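Local coordinates for protein probable ribosomal RNA small subunit methyltransferase (Thermus thermophilus, PDB 3DMH) that transfers a methyl group from S-adenosylmethionine to the exocyclic N2 amino group of a guanosine in 16S ribosomal RNA, at residues A321-A326 with L344-L349; N305-V310 with L316-A321. All blocks are in the same frame, centred on the assembly; numbering follows the deposited sequence.

Interaction 1: residues A321-A326 with L344-L349. With SAM (S-adenosylmethionine), chain D.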
loop_
_atom_site.group_PDB
_atom_site.type_symbol
_atom_site.label_atom_id
_atom_site.label_comp_id
_atom_site.label_asym_id
_atom_site.label_seq_id
_atom_site.Cartn_x
_atom_site.Cartn_y
_atom_site.Cartn_z
ATOM N N ALA A 321 10.940 -10.083 3.140
ATOM C CA ALA A 321 10.390 -10.193 4.484
ATOM C C ALA A 321 9.214 -11.164 4.567
ATOM O O ALA A 321 9.056 -11.876 5.569
ATOM C CB ALA A 321 9.986 -8.816 5.008
ATOM N N PHE A 322 8.382 -11.198 3.525
ATOM C CA PHE A 322 7.250 -12.116 3.491
ATOM C C PHE A 322 7.748 -13.550 3.643
ATOM O O PHE A 322 7.172 -14.332 4.395
ATOM C CB PHE A 322 6.499 -11.988 2.162
ATOM C CG PHE A 322 5.477 -10.873 2.117
ATOM C CD1 PHE A 322 5.416 -9.866 3.089
ATOM C CD2 PHE A 322 4.568 -10.835 1.056
ATOM C CE1 PHE A 322 4.439 -8.881 2.988
ATOM C CE2 PHE A 322 3.613 -9.859 0.952
ATOM C CZ PHE A 322 3.540 -8.872 1.926
ATOM N N VAL A 323 8.823 -13.886 2.921
ATOM C CA VAL A 323 9.365 -15.248 2.989
ATOM C C VAL A 323 9.910 -15.534 4.383
ATOM O O VAL A 323 9.623 -16.582 4.936
ATOM C CB VAL A 323 10.467 -15.442 1.961
ATOM C CG1 VAL A 323 11.126 -16.840 2.099
ATOM C CG2 VAL A 323 9.882 -15.290 0.590
ATOM N N ASN A 324 10.674 -14.591 4.941
ATOM C CA ASN A 324 11.264 -14.800 6.277
ATOM C C ASN A 324 10.157 -14.942 7.310
ATOM O O ASN A 324 10.218 -15.803 8.195
ATOM C CB ASN A 324 12.193 -13.644 6.673
ATOM C CG ASN A 324 13.364 -13.473 5.719
ATOM O OD1 ASN A 324 13.734 -14.392 4.988
ATOM N ND2 ASN A 324 13.954 -12.281 5.722
ATOM N N VAL A 325 9.131 -14.095 7.187
ATOM C CA VAL A 325 8.015 -14.157 8.121
ATOM C C VAL A 325 7.231 -15.474 7.974
ATOM O O VAL A 325 6.880 -16.095 8.966
ATOM C CB VAL A 325 7.130 -12.891 8.004
ATOM C CG1 VAL A 325 5.792 -13.074 8.725
ATOM C CG2 VAL A 325 7.880 -11.697 8.573
ATOM N N ALA A 326 7.000 -15.922 6.737
ATOM C CA ALA A 326 6.283 -17.164 6.509
ATOM C C ALA A 326 6.968 -18.330 7.216
ATOM O O ALA A 326 6.313 -19.149 7.880
ATOM C CB ALA A 326 6.178 -17.439 5.022
ATOM N N LEU A 344 11.963 -14.279 -11.038
ATOM C CA LEU A 344 12.372 -13.718 -9.748
ATOM C C LEU A 344 12.999 -14.813 -8.885
ATOM O O LEU A 344 12.471 -15.926 -8.780
ATOM C CB LEU A 344 11.218 -13.003 -9.033
ATOM C CG LEU A 344 10.726 -11.708 -9.692
ATOM C CD1 LEU A 344 9.458 -11.221 -9.000
ATOM C CD2 LEU A 344 11.819 -10.630 -9.668
ATOM N N LYS A 345 14.123 -14.483 -8.267
ATOM C CA LYS A 345 14.982 -15.476 -7.641
ATOM C C LYS A 345 14.541 -15.880 -6.227
ATOM O O LYS A 345 15.300 -15.767 -5.268
ATOM C CB LYS A 345 16.439 -14.996 -7.686
ATOM C CG LYS A 345 16.915 -14.708 -9.097
ATOM C CD LYS A 345 18.308 -14.107 -9.111
ATOM C CE LYS A 345 18.685 -13.660 -10.511
ATOM N NZ LYS A 345 20.003 -12.954 -10.532
ATOM N N TYR A 346 13.316 -16.379 -6.108
ATOM C CA TYR A 346 12.788 -16.806 -4.796
ATOM C C TYR A 346 13.358 -18.135 -4.322
ATOM O O TYR A 346 13.417 -18.394 -3.125
ATOM C CB TYR A 346 11.266 -16.896 -4.828
ATOM C CG TYR A 346 10.589 -15.557 -4.734
ATOM C CD1 TYR A 346 10.454 -14.911 -3.510
ATOM C CD2 TYR A 346 10.073 -14.941 -5.867
ATOM C CE1 TYR A 346 9.831 -13.671 -3.433
ATOM C CE2 TYR A 346 9.454 -13.696 -5.802
ATOM C CZ TYR A 346 9.332 -13.076 -4.580
ATOM O OH TYR A 346 8.701 -11.843 -4.530
ATOM N N GLU A 347 13.774 -18.969 -5.266
ATOM C CA GLU A 347 14.255 -20.312 -4.960
ATOM C C GLU A 347 15.328 -20.324 -3.871
ATOM O O GLU A 347 15.161 -21.032 -2.877
ATOM C CB GLU A 347 14.751 -21.013 -6.227
ATOM C CG GLU A 347 13.638 -21.382 -7.188
ATOM C CD GLU A 347 13.242 -20.262 -8.133
ATOM O OE1 GLU A 347 13.804 -19.147 -8.053
ATOM O OE2 GLU A 347 12.364 -20.517 -8.977
ATOM N N PRO A 348 16.421 -19.546 -4.050
ATOM C CA PRO A 348 17.433 -19.551 -2.982
ATOM C C PRO A 348 16.916 -19.089 -1.620
ATOM O O PRO A 348 17.380 -19.599 -0.594
ATOM C CB PRO A 348 18.523 -18.601 -3.502
ATOM C CG PRO A 348 17.905 -17.843 -4.618
ATOM C CD PRO A 348 16.842 -18.717 -5.196
ATOM N N LEU A 349 15.972 -18.145 -1.606
ATOM C CA LEU A 349 15.382 -17.654 -0.353
ATOM C C LEU A 349 14.598 -18.740 0.378
ATOM O O LEU A 349 14.716 -18.887 1.603
ATOM C CB LEU A 349 14.454 -16.447 -0.588
ATOM C CG LEU A 349 14.965 -15.177 -1.267
ATOM C CD1 LEU A 349 13.843 -14.130 -1.294
ATOM C CD2 LEU A 349 16.198 -14.615 -0.576
HETATM N N SAM D . -3.179 -10.975 -2.278
HETATM C CA SAM D . -3.748 -9.986 -3.257
HETATM C C SAM D . -4.019 -10.692 -4.568
HETATM O O SAM D . -3.523 -11.820 -4.692
HETATM O OXT SAM D . -4.675 -10.118 -5.453
HETATM C CB SAM D . -2.775 -8.834 -3.516
HETATM C CG SAM D . -1.408 -9.231 -4.080
HETATM S SD SAM D . -0.393 -7.766 -4.458
HETATM C CE SAM D . 0.776 -8.438 -5.675
HETATM C "C5'" SAM D . 0.711 -7.553 -3.031
HETATM C "C4'" SAM D . 0.007 -6.911 -1.846
HETATM O "O4'" SAM D . 1.027 -6.722 -0.869
HETATM C "C3'" SAM D . -0.635 -5.547 -2.132
HETATM O "O3'" SAM D . -2.010 -5.525 -1.768
HETATM C "C2'" SAM D . 0.215 -4.579 -1.303
HETATM O "O2'" SAM D . -0.457 -3.422 -0.845
HETATM C "C1'" SAM D . 0.668 -5.530 -0.198
HETATM N N9 SAM D . 1.801 -5.000 0.536
HETATM C C8 SAM D . 2.835 -4.184 0.083
HETATM N N7 SAM D . 3.698 -3.955 1.104
HETATM C C5 SAM D . 3.206 -4.609 2.214
HETATM C C6 SAM D . 3.630 -4.701 3.545
HETATM N N6 SAM D . 4.723 -4.055 3.975
HETATM N N1 SAM D . 2.877 -5.464 4.408
HETATM C C2 SAM D . 1.733 -6.109 3.997
HETATM N N3 SAM D . 1.257 -5.988 2.696
HETATM C C4 SAM D . 2.010 -5.258 1.843
#

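Interaction 2: residues N305-V310 with L316-A321. With GMP (guanosine), chain E; SAM (S-adenosylmethionine), chain D.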
loop_
_atom_site.group_PDB
_atom_site.type_symbol
_atom_site.label_atom_id
_atom_site.label_comp_id
_atom_site.label_asym_id
_atom_site.label_seq_id
_atom_site.Cartn_x
_atom_site.Cartn_y
_atom_site.Cartn_z
ATOM N N ASN A 305 0.944 -13.664 -2.744
ATOM C CA ASN A 305 1.290 -13.132 -4.061
ATOM C C ASN A 305 2.012 -11.809 -3.737
ATOM O O ASN A 305 1.349 -10.776 -3.571
ATOM C CB ASN A 305 -0.008 -12.894 -4.835
ATOM C CG ASN A 305 0.219 -12.313 -6.216
ATOM O OD1 ASN A 305 1.353 -12.074 -6.620
ATOM N ND2 ASN A 305 -0.877 -12.076 -6.953
ATOM N N PRO A 306 3.346 -11.848 -3.559
ATOM C CA PRO A 306 4.011 -10.659 -3.020
ATOM C C PRO A 306 4.060 -9.468 -3.969
ATOM O O PRO A 306 3.936 -9.626 -5.205
ATOM C CB PRO A 306 5.450 -11.121 -2.739
ATOM C CG PRO A 306 5.487 -12.570 -2.951
ATOM C CD PRO A 306 4.287 -12.971 -3.770
ATOM N N PRO A 307 4.321 -8.279 -3.416
ATOM C CA PRO A 307 4.555 -7.112 -4.275
ATOM C C PRO A 307 5.816 -7.292 -5.111
ATOM O O PRO A 307 6.700 -8.064 -4.741
ATOM C CB PRO A 307 4.741 -5.961 -3.282
ATOM C CG PRO A 307 5.166 -6.629 -2.010
ATOM C CD PRO A 307 4.531 -7.984 -1.985
ATOM N N PHE A 308 5.892 -6.577 -6.226
ATOM C CA PHE A 308 7.027 -6.725 -7.123
ATOM C C PHE A 308 7.298 -5.397 -7.805
ATOM O O PHE A 308 6.408 -4.554 -7.917
ATOM C CB PHE A 308 6.772 -7.840 -8.143
ATOM C CG PHE A 308 5.514 -7.661 -8.935
ATOM C CD1 PHE A 308 5.546 -7.049 -10.185
ATOM C CD2 PHE A 308 4.290 -8.106 -8.433
ATOM C CE1 PHE A 308 4.376 -6.879 -10.922
ATOM C CE2 PHE A 308 3.120 -7.938 -9.159
ATOM C CZ PHE A 308 3.159 -7.321 -10.397
ATOM N N HIS A 309 8.535 -5.214 -8.246
ATOM C CA HIS A 309 8.887 -3.999 -8.962
ATOM C C HIS A 309 8.531 -4.202 -10.422
ATOM O O HIS A 309 8.993 -5.162 -11.047
ATOM C CB HIS A 309 10.365 -3.667 -8.769
ATOM C CG HIS A 309 10.809 -2.436 -9.499
ATOM N ND1 HIS A 309 12.067 -2.307 -10.047
ATOM C CD2 HIS A 309 10.152 -1.286 -9.788
ATOM C CE1 HIS A 309 12.171 -1.126 -10.632
ATOM N NE2 HIS A 309 11.023 -0.488 -10.491
ATOM N N VAL A 310 7.686 -3.303 -10.937
ATOM C CA VAL A 310 7.108 -3.387 -12.288
ATOM C C VAL A 310 7.907 -4.240 -13.271
ATOM O O VAL A 310 7.527 -5.384 -13.570
ATOM N N LEU A 316 11.774 -7.322 -3.981
ATOM C CA LEU A 316 11.610 -6.185 -3.058
ATOM C C LEU A 316 11.903 -6.595 -1.618
ATOM O O LEU A 316 11.631 -7.738 -1.228
ATOM C CB LEU A 316 10.186 -5.625 -3.164
ATOM C CG LEU A 316 9.751 -5.016 -4.499
ATOM C CD1 LEU A 316 8.282 -4.634 -4.404
ATOM C CD2 LEU A 316 10.599 -3.803 -4.861
ATOM N N ASP A 317 12.392 -5.645 -0.810
ATOM C CA ASP A 317 12.589 -5.880 0.619
ATOM C C ASP A 317 11.332 -6.461 1.298
ATOM O O ASP A 317 11.436 -7.381 2.097
ATOM C CB ASP A 317 12.932 -4.569 1.336
ATOM C CG ASP A 317 14.306 -4.047 1.001
ATOM O OD1 ASP A 317 15.160 -4.831 0.522
ATOM O OD2 ASP A 317 14.534 -2.830 1.233
ATOM N N VAL A 318 10.152 -5.912 0.990
ATOM C CA VAL A 318 8.905 -6.419 1.585
ATOM C C VAL A 318 8.694 -7.882 1.239
ATOM O O VAL A 318 8.332 -8.694 2.109
ATOM C CB VAL A 318 7.664 -5.592 1.160
ATOM C CG1 VAL A 318 6.356 -6.264 1.595
ATOM C CG2 VAL A 318 7.759 -4.151 1.716
ATOM N N ALA A 319 8.911 -8.210 -0.041
ATOM C CA ALA A 319 8.701 -9.576 -0.518
ATOM C C ALA A 319 9.679 -10.562 0.138
ATOM O O ALA A 319 9.303 -11.669 0.506
ATOM C CB ALA A 319 8.785 -9.630 -2.032
ATOM N N GLN A 320 10.926 -10.136 0.329
ATOM C CA GLN A 320 11.893 -10.960 1.054
ATOM C C GLN A 320 11.430 -11.157 2.504
ATOM O O GLN A 320 11.493 -12.263 3.032
ATOM C CB GLN A 320 13.264 -10.289 1.003
ATOM C CG GLN A 320 14.401 -11.131 1.520
ATOM C CD GLN A 320 15.755 -10.508 1.180
ATOM O OE1 GLN A 320 15.879 -9.763 0.198
ATOM N NE2 GLN A 320 16.768 -10.809 1.986
ATOM N N ALA A 321 10.940 -10.083 3.140
ATOM C CA ALA A 321 10.390 -10.193 4.484
ATOM C C ALA A 321 9.214 -11.164 4.567
ATOM O O ALA A 321 9.056 -11.876 5.569
ATOM C CB ALA A 321 9.986 -8.816 5.008
HETATM C "C4'" GMP E . 1.850 -9.671 -16.231
HETATM O "O4'" GMP E . 2.336 -10.149 -14.970
HETATM C "C3'" GMP E . 1.896 -8.154 -16.160
HETATM O "O3'" GMP E . 0.584 -7.699 -15.807
HETATM C "C2'" GMP E . 2.856 -7.871 -15.017
HETATM O "O2'" GMP E . 2.551 -6.637 -14.367
HETATM C "C1'" GMP E . 2.606 -9.050 -14.093
HETATM N N9 GMP E . 3.740 -9.448 -13.233
HETATM C C8 GMP E . 5.056 -9.351 -13.484
HETATM N N7 GMP E . 5.793 -9.847 -12.456
HETATM C C5 GMP E . 4.928 -10.298 -11.521
HETATM C C6 GMP E . 5.015 -10.940 -10.182
HETATM O O6 GMP E . 6.122 -11.202 -9.666
HETATM N N1 GMP E . 3.862 -11.226 -9.551
HETATM C C2 GMP E . 2.642 -10.958 -10.081
HETATM N N2 GMP E . 1.507 -11.262 -9.407
HETATM N N3 GMP E . 2.489 -10.373 -11.302
HETATM C C4 GMP E . 3.575 -10.036 -12.042
HETATM N N SAM D . -3.179 -10.975 -2.278
HETATM C CA SAM D . -3.748 -9.986 -3.257
HETATM C C SAM D . -4.019 -10.692 -4.568
HETATM O O SAM D . -3.523 -11.820 -4.692
HETATM O OXT SAM D . -4.675 -10.118 -5.453
HETATM C CB SAM D . -2.775 -8.834 -3.516
HETATM C CG SAM D . -1.408 -9.231 -4.080
HETATM S SD SAM D . -0.393 -7.766 -4.458
HETATM C CE SAM D . 0.776 -8.438 -5.675
HETATM C "C5'" SAM D . 0.711 -7.553 -3.031
HETATM C "C4'" SAM D . 0.007 -6.911 -1.846
HETATM O "O4'" SAM D . 1.027 -6.722 -0.869
HETATM C "C3'" SAM D . -0.635 -5.547 -2.132
HETATM O "O3'" SAM D . -2.010 -5.525 -1.768
HETATM C "C2'" SAM D . 0.215 -4.579 -1.303
HETATM O "O2'" SAM D . -0.457 -3.422 -0.845
HETATM C "C1'" SAM D . 0.668 -5.530 -0.198
HETATM N N9 SAM D . 1.801 -5.000 0.536
HETATM C C8 SAM D . 2.835 -4.184 0.083
HETATM N N7 SAM D . 3.698 -3.955 1.104
HETATM C C5 SAM D . 3.206 -4.609 2.214
HETATM C C6 SAM D . 3.630 -4.701 3.545
HETATM N N6 SAM D . 4.723 -4.055 3.975
HETATM N N1 SAM D . 2.877 -5.464 4.408
HETATM C C2 SAM D . 1.733 -6.109 3.997
HETATM N N3 SAM D . 1.257 -5.988 2.696
HETATM C C4 SAM D . 2.010 -5.258 1.843
HETATM O O HOH W 1 9.462 -8.653 -5.326
#

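Interaction 1: residues A321-A326 with L344-L349
V323 meets Y346 and L349 with its two methyl groups, one for each partner, where helix 317-329 runs beside the start of helix 346-354. CG1 stands anti to the backbone N (chi1 175°), which leaves CG2 beside the N and spreads the methyls toward different residues. CG2 comes up to the edge of the Y346 ring, near its plane, with V323 CG2 4.2 Å from Y346 CD1; the two side chains cross obliquely. Y346 holds its CG anti to its own carbonyl carbon (chi1 -78°), and this carries the ring back toward helix 317-329 although the start of the side chain does not head there. The other methyl rests against the backbone side of L349: V323 CG1 lies 4.3 Å from L349 CB and 4.2 Å from L349 O. No hydrogen bond joins the segments, and with only 116 Å² buried between them the contact is a light apolar touch. Beneath it, V323 and Y346 both rest on L338 of strand 334-340, so the helices are seated on the same strand. Before the second helix K345 forms an inverse gamma turn, and K366 bridges L344 O and the carboxylate of E347.

One residue back in the first helix, F322 turns to the cofactor. Its ring stands nearly perpendicular to the adenine and sets its edge over the adenine face, with F322 CZ 3.8 Å from N3 of S-adenosylmethionine. L344, in turn, belongs to the guanosine pocket. Neighbouring helices laid on one face of a central sheet, following successive strands whose ends bear the ligands, are characteristic of the Rossmann-like fold of class I methyltransferases.

Interaction 2: residues N305-V310 with L316-A321
This is a close apolar contact between the loop that follows strand 299-304 and the first turn of helix 317-329, at the rim of the active site. P306 meets A319 carbon to carbon, CB to CB at 3.7 Å. The P307 ring crosses V318 at about a right angle, its CG 3.8 Å from V318 CG1, while L316 lays CD1 along the backbone of the loop, 3.6 Å from F308 N. A water accepts from L316 N and donates to P307 O, tying the helix start to the loop.

P307 and V318 also border the cofactor, while F308 and N305 meet the guanosine. F308 leaves the backbone away from the helix, and with CG between the backbone N and the carbonyl carbon (chi1 55°) its ring lies almost flat against the guanine, whose C5 sits 3.4 Å above the ring centre. N305 OD1 accepts a nearly straight hydrogen bond from guanosine N2 (2.9 Å, 163°), gripping the amino group that is methylated; D213 and S216 hold N305 ND2. The carbonyl N305 O approaches the transferable methyl, CE of S-adenosylmethionine, at 3.2 Å. The sequence N305-P306-P307-F308 matches the NPPY/F motif of amino-group methyltransferases.

Overall arrangement
Both contacts use helix 317-329, interaction 2 its first turns and interaction 1 the next, with A321 common to the two. Interaction 1 is the buried one, helix against helix over strand 334-340; interaction 2 covers more than twice the area but is partly open, ending at the exposed H309. Each is apolar across its segments, yet only 305-310 with 316-321 adds a water bridge and polar grips on ligands. The two join where the Y346 hydroxyl packs on P306 and A319, and where F322 abuts both prolines. V318 from one and F322 from the other touch the same face of the cofactor's adenine.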